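Local coordinates for putative phosphosugar isomerase (Clostridium difficile, PDB 3G68), which probably binds and isomerises phosphosugars through its double-SIS architecture, though the structure alone does not show its substrate, at the interface of chains A and B. Coordinates in Å, arbitrary orientation; residue numbers count along the deposited sequence, not the author numbering. Chains: chain A/B, Putative phosphosugar isomerase.

The interface of chains A and B. Residues chain A 14, 17, 21, 134; chain B 174, 178.
B:Asn174 lays its carboxamide flat against that of A:Asn21, the two planes only 4° apart and the carbons CG of the pair separated by 3.6 Å. The side chains run about at right angles to each other, and the amide nitrogen ND2 of A:Asn21 lies over the carbonyl OD1 of B:Asn174 at 3.5 Å, a stacked polar contact and not a hydrogen bond. With CG anti to its own backbone N (chi1 -177°), B:Asn174 points at A:Asn21, A:Glu17 and A:Asn134, and it hides more surface, 60 Å², than any other residue of the patch. Its OD1 lies 3.9 Å from CB of A:Asn134, the two amide planes 68° apart. ND2 of B:Asn174 gives a nearly straight hydrogen bond to a water at 2.8 Å, and the same water meets the carboxylate OE1 of A:Glu17, linking the chains indirectly.

One turn further on, the side-chain carbonyl OD1 of B:Asn178 takes a hydrogen bond of 2.9 Å from the guanidinium NH1 of A:Arg14, which arrives in the carbonyl plane on a lone pair. A second water lies within bonding distance of this OD1 and of the backbone carbonyl oxygens of A:Arg14 and A:Asn134; all three can only accept, so it cannot donate to all at once. O of A:Asn134 and OD1 of B:Asn178, 3.2 Å apart, form no hydrogen bond and probably repel, which the water may ease. The amide's rotation is probably steadied by ND2 of B:Asn178 donating to O of B:Asn174 from above that carbonyl's plane.

In this part of a not exactly two-fold interface, whose existence in solution the structure alone does not show, helix 170-184 of chain B packs on helix 11-25 of chain A and the chain A loop bearing A:Asn134, after strand 129-130.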
loop_
_atom_site.group_PDB
_atom_site.type_symbol
_atom_site.label_atom_id
_atom_site.label_comp_id
_atom_site.label_asym_id
_atom_site.label_seq_id
_atom_site.Cartn_x
_atom_site.Cartn_y
_atom_site.Cartn_z
ATOM N N ARG A 14 24.868 -8.880 -15.268
ATOM C CA ARG A 14 23.968 -9.993 -14.913
ATOM C C ARG A 14 22.747 -9.990 -15.835
ATOM O O ARG A 14 22.303 -11.053 -16.277
ATOM C CB ARG A 14 23.532 -9.901 -13.451
ATOM C CG ARG A 14 24.664 -10.039 -12.445
ATOM C CD ARG A 14 25.272 -11.440 -12.367
ATOM N NE ARG A 14 26.277 -11.425 -11.310
ATOM C CZ ARG A 14 26.704 -12.478 -10.629
ATOM N NH1 ARG A 14 26.305 -13.710 -10.899
ATOM N NH2 ARG A 14 27.557 -12.289 -9.652
ATOM N N GLU A 17 23.706 -11.366 -19.249
ATOM C CA GLU A 17 23.864 -12.846 -19.249
ATOM C C GLU A 17 22.525 -13.560 -19.150
ATOM O O GLU A 17 22.346 -14.611 -19.752
ATOM C CB GLU A 17 24.850 -13.316 -18.158
ATOM C CG GLU A 17 26.330 -12.936 -18.465
ATOM C CD GLU A 17 26.912 -13.585 -19.732
ATOM O OE1 GLU A 17 26.568 -14.741 -20.057
ATOM O OE2 GLU A 17 27.726 -12.922 -20.426
ATOM N N ASN A 21 21.018 -16.306 -21.684
ATOM C CA ASN A 21 20.576 -17.646 -21.247
ATOM C C ASN A 21 19.087 -17.959 -21.485
ATOM O O ASN A 21 18.650 -19.109 -21.276
ATOM C CB ASN A 21 20.882 -17.780 -19.755
ATOM C CG ASN A 21 20.841 -19.205 -19.267
ATOM O OD1 ASN A 21 21.415 -20.122 -19.903
ATOM N ND2 ASN A 21 20.173 -19.416 -18.127
ATOM N N ASN A 134 19.148 -15.874 -12.672
ATOM C CA ASN A 134 20.579 -16.120 -12.575
ATOM C C ASN A 134 21.355 -14.819 -12.373
ATOM O O ASN A 134 22.154 -14.406 -13.216
ATOM C CB ASN A 134 21.025 -16.963 -13.801
ATOM C CG ASN A 134 20.476 -18.406 -13.754
ATOM O OD1 ASN A 134 19.771 -18.892 -14.661
ATOM N ND2 ASN A 134 20.783 -19.078 -12.673
ATOM N N ASN B 174 26.665 -20.817 -18.663
ATOM C CA ASN B 174 26.058 -19.706 -17.929
ATOM C C ASN B 174 26.301 -19.768 -16.397
ATOM O O ASN B 174 26.573 -18.772 -15.747
ATOM C CB ASN B 174 24.543 -19.696 -18.181
ATOM C CG ASN B 174 23.867 -18.534 -17.506
ATOM O OD1 ASN B 174 23.204 -18.693 -16.476
ATOM N ND2 ASN B 174 24.095 -17.349 -18.038
ATOM N N ASN B 178 28.435 -17.069 -14.125
ATOM C CA ASN B 178 27.858 -16.472 -12.915
ATOM C C ASN B 178 28.718 -16.692 -11.647
ATOM O O ASN B 178 28.796 -15.796 -10.821
ATOM C CB ASN B 178 26.390 -16.846 -12.774
ATOM C CG ASN B 178 25.501 -15.962 -13.668
ATOM O OD1 ASN B 178 25.299 -14.775 -13.377
ATOM N ND2 ASN B 178 25.024 -16.512 -14.768
HETATM O O HOH W 1 25.372 -17.545 -20.475
HETATM O O HOH W 2 23.554 -13.663 -15.316
#